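Local coordinates for proteasome protein (PDB 2P90), which is of unknown function but belongs to the PAC2 family, named for a proteasome assembly chaperone, so a role linked to the proteasome is possible though unproven, at residues 122-127 / 185-190; 143-148 / 200-205; 161-166 / 218-223; 167-172 / 271-276. One frame throughout, in Å; residues are numbered along the deposited sequence.

Contact 1 of 4, residues 122-127 / 185-190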
# COMPACT_ATOMS: atom_id res chain seq x y z
N ALA B 122 -16.71 12.51 8.70
CA ALA B 122 -16.76 13.78 8.00
C ALA B 122 -17.91 13.78 6.99
O ALA B 122 -18.60 14.81 6.77
CB ALA B 122 -15.43 14.06 7.30
N VAL B 123 -18.11 12.61 6.36
CA VAL B 123 -19.19 12.50 5.40
C VAL B 123 -20.58 12.58 6.07
O VAL B 123 -21.48 13.25 5.55
CB VAL B 123 -19.04 11.31 4.42
CG1 VAL B 123 -20.29 11.23 3.54
CG2 VAL B 123 -17.83 11.53 3.53
N VAL B 124 -20.73 11.95 7.24
CA VAL B 124 -21.98 12.11 7.94
C VAL B 124 -22.23 13.54 8.43
O VAL B 124 -23.36 13.98 8.36
CB VAL B 124 -22.36 11.00 8.97
CG1 VAL B 124 -21.75 9.67 8.62
CG2 VAL B 124 -22.01 11.41 10.35
N ASP B 125 -21.20 14.28 8.84
CA ASP B 125 -21.42 15.69 9.18
C ASP B 125 -21.90 16.49 7.98
O ASP B 125 -22.61 17.49 8.14
CB ASP B 125 -20.18 16.40 9.74
CG ASP B 125 -19.62 15.75 10.99
OD1 ASP B 125 -20.40 15.17 11.82
OD2 ASP B 125 -18.37 15.82 11.11
N LEU B 126 -21.47 16.08 6.78
CA LEU B 126 -21.86 16.78 5.57
C LEU B 126 -23.30 16.47 5.18
O LEU B 126 -24.02 17.39 4.75
CB LEU B 126 -20.88 16.54 4.41
CG LEU B 126 -19.52 17.24 4.49
CD1 LEU B 126 -18.54 16.66 3.46
CD2 LEU B 126 -19.66 18.74 4.34
N VAL B 127 -23.73 15.21 5.34
CA VAL B 127 -25.12 14.88 5.06
C VAL B 127 -26.11 15.59 6.00
O VAL B 127 -27.19 16.03 5.56
CB VAL B 127 -25.45 13.34 4.91
CG1 VAL B 127 -24.25 12.51 4.50
CG2 VAL B 127 -26.24 12.76 6.10
N LYS B 185 -22.63 1.57 7.13
CA LYS B 185 -22.87 1.11 8.49
C LYS B 185 -23.04 2.25 9.49
O LYS B 185 -23.87 2.16 10.38
CB LYS B 185 -21.79 0.13 8.94
CG LYS B 185 -22.34 -0.91 9.92
CD LYS B 185 -21.25 -1.76 10.54
CE LYS B 185 -21.76 -2.42 11.82
NZ LYS B 185 -22.27 -1.43 12.82
N LEU B 186 -22.29 3.34 9.34
CA LEU B 186 -22.41 4.47 10.27
C LEU B 186 -23.73 5.28 10.08
O LEU B 186 -24.29 5.83 11.04
CB LEU B 186 -21.19 5.38 10.13
CG LEU B 186 -21.05 6.59 11.05
CD1 LEU B 186 -20.89 6.17 12.54
CD2 LEU B 186 -19.88 7.44 10.60
N LEU B 187 -24.18 5.37 8.84
CA LEU B 187 -25.42 6.07 8.51
C LEU B 187 -26.56 5.26 9.11
O LEU B 187 -27.34 5.80 9.88
CB LEU B 187 -25.58 6.28 6.99
CG LEU B 187 -24.78 7.45 6.40
CD1 LEU B 187 -24.58 7.37 4.89
CD2 LEU B 187 -25.39 8.78 6.80
N LYS B 188 -26.61 3.96 8.82
CA LYS B 188 -27.54 3.06 9.49
C LYS B 188 -27.56 3.25 11.02
O LYS B 188 -28.58 3.67 11.59
CB LYS B 188 -27.26 1.61 9.11
CG LYS B 188 -28.13 0.59 9.83
CD LYS B 188 -27.73 -0.83 9.43
CE LYS B 188 -26.53 -1.34 10.24
NZ LYS B 188 -26.92 -2.24 11.41
N ASP B 189 -26.42 3.00 11.67
CA ASP B 189 -26.30 3.10 13.12
C ASP B 189 -26.72 4.47 13.65
O ASP B 189 -27.11 4.60 14.80
CB ASP B 189 -24.85 2.84 13.56
CG ASP B 189 -24.40 1.41 13.33
OD1 ASP B 189 -25.24 0.58 12.92
OD2 ASP B 189 -23.20 1.12 13.56
N LYS B 190 -26.61 5.50 12.83
CA LYS B 190 -27.07 6.81 13.26
C LYS B 190 -28.56 7.06 12.97
O LYS B 190 -29.05 8.18 13.19
CB LYS B 190 -26.21 7.92 12.65
CG LYS B 190 -25.02 8.36 13.51
CD LYS B 190 -24.02 9.13 12.67
CE LYS B 190 -22.81 9.57 13.49
NZ LYS B 190 -22.88 11.00 13.91
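Val-124 uses both of its methyls: CG1 against helix 179-189, CG2 against Lys-190 just beyond the end of that helix. CG1 lies 3.5 Å from CD2 of Leu-186, close for two methyl groups, and the two side chains cross at about a right angle. The same CG1 has a looser neighbour in CD2 of Leu-187, at 4.2 Å. CG2 rests against the outer end of Lys-190, with CD, CE and NZ all at similar range and NZ 3.7 Å from that methyl. A lysine suits this exposed margin because its methylenes can lie on a valine while its charge remains near solvent. One turn further along helix 116-129, Val-127 CG2 touches Leu-187 CD2 at 4.1 Å, so a single leucine methyl spans two valines three residues apart.

Leu-186 has CG anti to the backbone N (chi1 -177°), which carries the branch point of its isobutyl group to 4.0 Å from Val-124 CG1. The helix axes come within 10.6 Å at a crossing angle of -51°, a separation bridged by branched aliphatic chains of medium size. Behind the valines, Ala-122 and Leu-126 pack on strands 9-11 and 54-61, placing helix 116-129 against the sheet. On helix 179-189, Lys-185 NZ and Asp-189 OD2 form a salt bridge, and Lys-185 also packs on Thr-84 of the second subunit.

No hydrogen bond joins the two segments. Their cohesion therefore rests on dispersion and the burial of apolar surface, with perhaps a mild attraction between Asp-125 and Lys-190, whose charged atoms do not touch.

Contact 2 of 4, residues 143-148 / 200-205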
# COMPACT_ATOMS: atom_id res chain seq x y z
N MET B 143 -19.40 -10.49 -12.28
CA MET B 143 -20.28 -11.62 -11.97
C MET B 143 -20.35 -12.65 -13.09
O MET B 143 -19.94 -12.40 -14.24
CB MET B 143 -21.71 -11.17 -11.59
CG MET B 143 -21.83 -10.30 -10.31
SD MET B 143 -21.28 -11.02 -8.72
CE MET B 143 -22.16 -9.91 -7.63
N THR B 144 -20.92 -13.80 -12.75
CA THR B 144 -21.13 -14.88 -13.70
C THR B 144 -22.48 -14.64 -14.36
O THR B 144 -23.48 -15.29 -14.03
CB THR B 144 -21.07 -16.27 -13.02
OG1 THR B 144 -21.93 -16.27 -11.89
CG2 THR B 144 -19.65 -16.60 -12.56
N VAL B 145 -22.49 -13.64 -15.24
CA VAL B 145 -23.64 -13.20 -16.00
C VAL B 145 -23.11 -12.95 -17.40
O VAL B 145 -21.90 -12.64 -17.55
CB VAL B 145 -24.31 -11.90 -15.42
CG1 VAL B 145 -24.90 -12.14 -14.03
CG2 VAL B 145 -23.36 -10.68 -15.44
N PRO B 146 -23.96 -13.12 -18.43
CA PRO B 146 -23.52 -12.91 -19.82
C PRO B 146 -23.73 -11.49 -20.36
O PRO B 146 -24.64 -10.79 -19.91
CB PRO B 146 -24.41 -13.88 -20.61
CG PRO B 146 -25.67 -14.04 -19.76
CD PRO B 146 -25.36 -13.59 -18.35
N HIS B 147 -22.92 -11.08 -21.34
CA HIS B 147 -23.16 -9.81 -22.03
C HIS B 147 -24.45 -9.80 -22.84
O HIS B 147 -24.91 -8.73 -23.29
CB HIS B 147 -21.96 -9.40 -22.93
CG HIS B 147 -21.84 -10.21 -24.19
ND1 HIS B 147 -21.15 -11.40 -24.25
CD2 HIS B 147 -22.29 -9.98 -25.45
CE1 HIS B 147 -21.20 -11.88 -25.48
NE2 HIS B 147 -21.89 -11.03 -26.23
N THR B 148 -25.03 -10.99 -23.02
CA THR B 148 -26.21 -11.19 -23.88
C THR B 148 -27.54 -11.07 -23.12
O THR B 148 -28.60 -11.35 -23.67
CB THR B 148 -26.16 -12.56 -24.60
OG1 THR B 148 -25.87 -13.58 -23.63
CG2 THR B 148 -25.05 -12.60 -25.71
N HIS B 200 -24.11 -5.75 -11.87
CA HIS B 200 -23.42 -7.01 -12.13
C HIS B 200 -22.85 -6.99 -13.52
O HIS B 200 -23.59 -6.77 -14.47
CB HIS B 200 -24.38 -8.19 -12.01
CG HIS B 200 -24.91 -8.38 -10.62
ND1 HIS B 200 -25.26 -9.62 -10.13
CD2 HIS B 200 -25.12 -7.50 -9.62
CE1 HIS B 200 -25.69 -9.48 -8.89
NE2 HIS B 200 -25.60 -8.21 -8.55
N VAL B 201 -21.54 -7.19 -13.64
CA VAL B 201 -20.88 -7.03 -14.92
C VAL B 201 -20.29 -8.39 -15.29
O VAL B 201 -19.72 -9.04 -14.42
CB VAL B 201 -19.75 -5.96 -14.79
CG1 VAL B 201 -18.96 -5.79 -16.11
CG2 VAL B 201 -20.33 -4.60 -14.27
N PRO B 202 -20.47 -8.85 -16.56
CA PRO B 202 -19.87 -10.12 -16.97
C PRO B 202 -18.41 -10.12 -16.56
O PRO B 202 -17.71 -9.17 -16.86
CB PRO B 202 -20.00 -10.10 -18.50
CG PRO B 202 -21.16 -9.24 -18.75
CD PRO B 202 -21.23 -8.23 -17.67
N HIS B 203 -17.96 -11.16 -15.86
CA HIS B 203 -16.61 -11.16 -15.31
C HIS B 203 -15.58 -11.06 -16.42
O HIS B 203 -14.52 -10.45 -16.22
CB HIS B 203 -16.35 -12.41 -14.44
CG HIS B 203 -16.36 -13.69 -15.21
ND1 HIS B 203 -17.52 -14.25 -15.71
CD2 HIS B 203 -15.35 -14.49 -15.62
CE1 HIS B 203 -17.22 -15.36 -16.37
NE2 HIS B 203 -15.91 -15.52 -16.33
N TYR B 204 -15.87 -11.65 -17.58
CA TYR B 204 -14.84 -11.79 -18.63
C TYR B 204 -14.65 -10.50 -19.41
O TYR B 204 -13.78 -10.41 -20.28
CB TYR B 204 -15.19 -12.96 -19.57
CG TYR B 204 -16.58 -12.87 -20.16
CD1 TYR B 204 -17.69 -13.35 -19.45
CD2 TYR B 204 -16.79 -12.32 -21.43
CE1 TYR B 204 -18.97 -13.28 -19.98
CE2 TYR B 204 -18.09 -12.24 -21.96
CZ TYR B 204 -19.17 -12.73 -21.23
OH TYR B 204 -20.46 -12.66 -21.71
N VAL B 205 -15.49 -9.51 -19.09
CA VAL B 205 -15.45 -8.20 -19.73
C VAL B 205 -15.17 -7.06 -18.71
O VAL B 205 -15.16 -5.87 -19.05
CB VAL B 205 -16.79 -7.98 -20.51
CG1 VAL B 205 -17.83 -7.23 -19.65
CG2 VAL B 205 -16.51 -7.29 -21.81
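Met-143 and His-200 meet along most of the methionine's length. Its CB starts 4.0 Å from His-200 CB, and CG then draws to 3.5 Å from ND1 of the imidazole. A bend about the CB-CG bond (chi2 -61°) places SD, which stands oblique to the ring. Beyond it CE ends over one face, 3.9 Å from the ring centroid, in a CH-pi contact. The flexible, polarisable thioether suits such a path, while His-200 NE2 bonds to Thr-154.

The backbone of Met-143 is held as well: its N donates to Val-201 O at 2.6 Å, and its O accepts from His-203 N, with a weak second bond from His-203 ND1 reaching the same oxygen. Further on, Pro-202, with no N-H to donate, adds ring carbons: CD against Val-145 CG2 and CG 3.6 Å from His-147 N. Tyr-204 OH is gripped twice by His-147: the backbone N donates to it at 2.9 Å, and ND1 pairs with it at the edge of the imidazole, the two side chains crossing at about a right angle.

This is the pattern of neighbouring parallel strands, here 134-143 and 194-202 of the mixed central sheet, parting into loops at their C-terminal ends.

Contact 3 of 4, residues 161-166 / 218-223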
# COMPACT_ATOMS: atom_id res chain seq x y z
N ASP B 161 -36.27 -0.10 -0.95
CA ASP B 161 -37.65 -0.08 -1.42
C ASP B 161 -37.86 0.89 -2.58
O ASP B 161 -38.68 0.64 -3.43
CB ASP B 161 -38.57 0.30 -0.25
CG ASP B 161 -37.86 1.19 0.80
OD1 ASP B 161 -37.27 0.64 1.77
OD2 ASP B 161 -37.85 2.43 0.62
N ARG B 162 -37.08 1.97 -2.61
CA ARG B 162 -37.21 3.00 -3.64
C ARG B 162 -36.68 2.57 -5.01
O ARG B 162 -36.79 3.32 -5.98
CB ARG B 162 -36.51 4.29 -3.21
CG ARG B 162 -36.68 4.61 -1.75
CD ARG B 162 -35.97 5.88 -1.40
NE ARG B 162 -36.20 6.23 -0.01
CZ ARG B 162 -36.02 7.45 0.47
NH1 ARG B 162 -35.62 8.42 -0.34
NH2 ARG B 162 -36.25 7.70 1.75
N LEU B 163 -36.09 1.38 -5.08
CA LEU B 163 -35.63 0.85 -6.35
C LEU B 163 -36.50 -0.31 -6.84
O LEU B 163 -36.39 -1.43 -6.35
CB LEU B 163 -34.16 0.43 -6.30
CG LEU B 163 -33.63 0.08 -7.69
CD1 LEU B 163 -33.59 1.32 -8.55
CD2 LEU B 163 -32.30 -0.62 -7.64
N LYS B 164 -37.34 -0.01 -7.83
CA LYS B 164 -38.34 -0.92 -8.39
C LYS B 164 -37.71 -2.16 -9.04
O LYS B 164 -38.04 -3.29 -8.68
CB LYS B 164 -39.19 -0.14 -9.41
CG LYS B 164 -40.53 -0.77 -9.79
CD LYS B 164 -41.67 -0.36 -8.83
CE LYS B 164 -43.06 -0.54 -9.48
NZ LYS B 164 -43.27 -1.92 -9.99
N ASP B 165 -36.80 -1.95 -9.98
CA ASP B 165 -36.14 -3.07 -10.63
C ASP B 165 -34.78 -3.38 -10.01
O ASP B 165 -33.82 -2.60 -10.13
CB ASP B 165 -36.01 -2.83 -12.13
CG ASP B 165 -35.34 -3.99 -12.85
OD1 ASP B 165 -35.65 -5.16 -12.52
OD2 ASP B 165 -34.50 -3.72 -13.73
N GLN B 166 -34.70 -4.54 -9.37
CA GLN B 166 -33.51 -4.96 -8.64
C GLN B 166 -33.67 -6.42 -8.27
O GLN B 166 -34.41 -6.76 -7.34
CB GLN B 166 -33.33 -4.07 -7.41
CG GLN B 166 -32.97 -4.81 -6.13
CD GLN B 166 -33.88 -4.45 -4.96
OE1 GLN B 166 -33.45 -4.47 -3.81
NE2 GLN B 166 -35.14 -4.13 -5.25
N LEU B 218 -26.93 4.45 -13.43
CA LEU B 218 -27.50 5.77 -13.55
C LEU B 218 -29.05 5.75 -13.58
O LEU B 218 -29.71 6.55 -12.89
CB LEU B 218 -26.91 6.51 -14.75
CG LEU B 218 -25.45 6.98 -14.62
CD1 LEU B 218 -25.03 7.78 -15.83
CD2 LEU B 218 -25.26 7.82 -13.34
N GLN B 219 -29.64 4.81 -14.33
CA GLN B 219 -31.09 4.72 -14.36
C GLN B 219 -31.67 4.22 -13.02
O GLN B 219 -32.77 4.59 -12.65
CB GLN B 219 -31.64 4.00 -15.63
CG GLN B 219 -31.32 2.53 -15.84
CD GLN B 219 -31.35 2.10 -17.34
OE1 GLN B 219 -31.70 2.89 -18.25
NE2 GLN B 219 -30.98 0.84 -17.60
N SER B 220 -30.89 3.45 -12.27
CA SER B 220 -31.33 3.06 -10.92
C SER B 220 -31.39 4.28 -9.99
O SER B 220 -32.28 4.40 -9.15
CB SER B 220 -30.43 1.98 -10.33
OG SER B 220 -30.32 0.90 -11.22
N ILE B 221 -30.42 5.18 -10.17
CA ILE B 221 -30.36 6.44 -9.45
C ILE B 221 -31.47 7.39 -9.90
O ILE B 221 -32.17 7.96 -9.06
CB ILE B 221 -28.98 7.09 -9.66
CG1 ILE B 221 -27.91 6.34 -8.88
CG2 ILE B 221 -29.00 8.56 -9.27
CD1 ILE B 221 -26.55 6.58 -9.46
N ALA B 222 -31.62 7.58 -11.21
CA ALA B 222 -32.72 8.40 -11.74
C ALA B 222 -34.08 7.95 -11.18
O ALA B 222 -34.88 8.77 -10.75
CB ALA B 222 -32.70 8.42 -13.26
N ASP B 223 -34.27 6.63 -11.12
CA ASP B 223 -35.49 5.97 -10.65
C ASP B 223 -35.77 6.26 -9.18
O ASP B 223 -36.85 6.71 -8.84
CB ASP B 223 -35.40 4.44 -10.96
CG ASP B 223 -36.51 3.59 -10.29
OD1 ASP B 223 -37.60 4.12 -9.92
OD2 ASP B 223 -36.30 2.35 -10.15
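The loop that follows strand 153-157 passes beside helix 211-225, where Leu-163 and Lys-164 meet Ser-220 and Asp-223, two residues three apart on the helix. The contact thus lies between the loop leaving the outermost strand 153-157 and a helix that packs on the central sheet, Ser-220 touching Val-153 and Ile-221 touching Leu-138.

Leu-163 supplies the apolar part. Its CG stands anti to the backbone N (chi1 -171°), and from there CD1 reaches between the two helix residues. This methyl is 3.7 Å from Ser-220 CB, 3.4 Å from Ser-220 O and 3.3 Å from Asp-223 OD2; CD2 is a more distant neighbour of Ser-220 CB. Serine suits the spot: the small side chain lets the leucine approach, and its OG turns to Lys-216 O in its own helix.

Asp-223 has CG anti to the backbone N (chi1 170°), and its side chain crosses that of Leu-163 at about a right angle. OD2 accepts a weak hydrogen bond from Lys-164 N, 3.5 Å away, with an angle of 144° at the hydrogen. Around the contact, Arg-162 forms a salt bridge with Glu-133, and Asp-165 forms one with Lys-216.

A carboxylate accepting a main-chain N-H at such length adds little directional strength, and the bond is probably mostly electrostatic. With its leucine methyl set against oxygens as well as carbon, the contact is mixed: modest apolar burial and one weak N-H...O bond.

Contact 4 of 4, residues 167-172 / 271-276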
# COMPACT_ATOMS: atom_id res chain seq x y z
N VAL B 167 -32.98 -7.28 -9.03
CA VAL B 167 -33.07 -8.74 -8.91
C VAL B 167 -32.26 -9.25 -7.70
O VAL B 167 -31.55 -10.27 -7.78
CB VAL B 167 -32.70 -9.41 -10.30
CG1 VAL B 167 -32.35 -10.89 -10.17
CG2 VAL B 167 -33.87 -9.23 -11.33
N SER B 168 -32.41 -8.54 -6.58
CA SER B 168 -31.55 -8.68 -5.38
C SER B 168 -31.95 -9.77 -4.39
O SER B 168 -32.10 -9.50 -3.19
CB SER B 168 -31.47 -7.35 -4.65
OG SER B 168 -32.69 -7.10 -3.99
N LEU B 169 -32.14 -10.99 -4.90
CA LEU B 169 -32.43 -12.15 -4.07
C LEU B 169 -31.13 -12.53 -3.35
O LEU B 169 -30.22 -13.14 -3.95
CB LEU B 169 -32.98 -13.31 -4.93
CG LEU B 169 -33.93 -14.41 -4.40
CD1 LEU B 169 -35.02 -13.89 -3.44
CD2 LEU B 169 -34.57 -15.18 -5.58
N ASP B 170 -31.05 -12.14 -2.08
CA ASP B 170 -29.81 -12.19 -1.35
C ASP B 170 -29.86 -13.09 -0.10
O ASP B 170 -30.94 -13.49 0.36
CB ASP B 170 -29.36 -10.76 -0.98
CG ASP B 170 -28.30 -10.16 -1.97
OD1 ASP B 170 -28.34 -10.43 -3.20
OD2 ASP B 170 -27.44 -9.38 -1.49
N THR B 171 -28.67 -13.41 0.40
CA THR B 171 -28.43 -14.19 1.61
C THR B 171 -27.28 -13.54 2.40
O THR B 171 -27.04 -12.33 2.29
CB THR B 171 -28.09 -15.65 1.28
OG1 THR B 171 -26.92 -15.70 0.46
CG2 THR B 171 -29.27 -16.35 0.56
N ARG B 172 -26.56 -14.34 3.19
CA ARG B 172 -25.43 -13.85 3.99
C ARG B 172 -24.11 -13.93 3.24
O ARG B 172 -23.71 -15.02 2.79
CB ARG B 172 -25.30 -14.64 5.28
CG ARG B 172 -24.06 -14.28 6.07
CD ARG B 172 -23.84 -15.22 7.21
NE ARG B 172 -23.15 -14.55 8.31
CZ ARG B 172 -21.83 -14.49 8.46
NH1 ARG B 172 -21.02 -15.07 7.57
NH2 ARG B 172 -21.31 -13.86 9.51
N GLU B 271 -36.25 -16.91 -13.34
CA GLU B 271 -37.43 -17.71 -12.96
C GLU B 271 -37.57 -17.82 -11.46
O GLU B 271 -38.61 -17.51 -10.92
CB GLU B 271 -37.37 -19.11 -13.57
CG GLU B 271 -37.46 -19.09 -15.08
CD GLU B 271 -37.51 -20.48 -15.71
OE1 GLU B 271 -38.16 -21.40 -15.15
OE2 GLU B 271 -36.94 -20.62 -16.82
N ARG B 272 -36.52 -18.21 -10.76
CA ARG B 272 -36.65 -18.33 -9.32
C ARG B 272 -37.08 -17.01 -8.69
O ARG B 272 -37.95 -16.99 -7.81
CB ARG B 272 -35.39 -18.92 -8.70
CG ARG B 272 -35.27 -20.41 -9.00
CD ARG B 272 -34.08 -21.10 -8.34
NE ARG B 272 -32.83 -20.68 -8.95
CZ ARG B 272 -32.34 -21.09 -10.13
NH1 ARG B 272 -32.97 -21.99 -10.88
NH2 ARG B 272 -31.19 -20.60 -10.57
N TYR B 273 -36.52 -15.91 -9.20
CA TYR B 273 -36.78 -14.58 -8.68
C TYR B 273 -38.24 -14.12 -8.81
O TYR B 273 -38.81 -13.60 -7.86
CB TYR B 273 -35.81 -13.52 -9.28
CG TYR B 273 -35.87 -12.24 -8.48
CD1 TYR B 273 -35.18 -12.14 -7.28
CD2 TYR B 273 -36.68 -11.16 -8.88
CE1 TYR B 273 -35.23 -11.00 -6.50
CE2 TYR B 273 -36.77 -10.00 -8.10
CZ TYR B 273 -36.04 -9.92 -6.90
OH TYR B 273 -36.08 -8.79 -6.09
N ARG B 274 -38.84 -14.29 -9.98
CA ARG B 274 -40.22 -13.87 -10.18
C ARG B 274 -41.20 -14.78 -9.45
O ARG B 274 -42.24 -14.34 -8.96
CB ARG B 274 -40.59 -13.74 -11.66
CG ARG B 274 -39.76 -14.57 -12.58
CD ARG B 274 -40.30 -14.49 -14.05
NE ARG B 274 -39.95 -15.67 -14.88
CZ ARG B 274 -40.83 -16.55 -15.35
NH1 ARG B 274 -42.13 -16.40 -15.10
NH2 ARG B 274 -40.42 -17.58 -16.08
N ASN B 275 -40.86 -16.06 -9.38
CA ASN B 275 -41.63 -16.98 -8.58
C ASN B 275 -41.70 -16.52 -7.12
O ASN B 275 -42.76 -16.56 -6.51
CB ASN B 275 -41.04 -18.37 -8.64
CG ASN B 275 -42.08 -19.43 -8.46
OD1 ASN B 275 -42.48 -19.76 -7.33
ND2 ASN B 275 -42.54 -19.97 -9.56
N ARG B 276 -40.57 -16.07 -6.58
CA ARG B 276 -40.52 -15.59 -5.20
C ARG B 276 -40.98 -14.13 -5.05
O ARG B 276 -41.21 -13.66 -3.94
CB ARG B 276 -39.13 -15.78 -4.60
CG ARG B 276 -38.72 -17.24 -4.35
CD ARG B 276 -37.20 -17.36 -4.32
NE ARG B 276 -36.71 -18.66 -3.88
CZ ARG B 276 -35.47 -19.12 -4.09
NH1 ARG B 276 -34.57 -18.41 -4.78
NH2 ARG B 276 -35.13 -20.32 -3.64
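Tyr-273, near the C-terminal end of the long helix 253-276, packs against Val-167 and Leu-169, the two residues that flank the centre of an inverse gamma turn at Ser-168. The turn is closed by a weak hydrogen bond from Leu-169 N to Val-167 O, and it sets both neighbours against one aromatic ring.

The aromatic contacts are of two sorts. Val-167 comes over a face: its CA lies 3.9 Å from the ring centroid, 16° off the normal, in a CH-pi interaction, and its CG1 reaches Tyr-273 CG at 4.1 Å. Leu-169 comes instead at the edge, where CB sits near the ring plane, 3.4 Å from CD1, and its side chain slides past the tyrosine in the opposite direction. In Tyr-273 chi1 (-166°) puts CG anti to the backbone N, and the ring continues from there to lie against the loop. Tyrosine suits this place because its ring offers face and edge to two aliphatic neighbours while its hydroxyl probably bonds to Gln-166 O; His-277 stacks on it as well.

Other polar partners lie around the contact. Ser-168 OG bonds to Gln-166 OE1, while Ser-168 O takes a weak hydrogen bond from Asn-81 of the second subunit.

Aliphatic packing against a charged group completes the contact at its exposed margin. Arg-276, whose placement crystal packing may influence, runs extended from CG to NE; Leu-169 CD2 is 3.6 Å from its CD and also lies at the guanidinium edge, in its plane, 3.3 Å from NH1.

Overall arrangement
From the N terminus, the first segments of all four contacts come in order, 122-127, 143-148, 161-166 and 167-172, before any second segment appears; the second segments follow in the same order. Every pair of loops therefore crosses and none nests. Contact 1 closes the first, joining helices 116-129 and 179-189. Contact 2 ties the ends of strands 134-143 and 194-202, on the opposite side of the chain's centre. Contact 3 brings the loop after strand 153-157 to helix 211-225, and contact 4 closes the longest loop, to helix 253-276. Contacts 3 and 4 touch through a probable hydrogen bond between Gln-166 O and Tyr-273 OH, 2.9 Å apart.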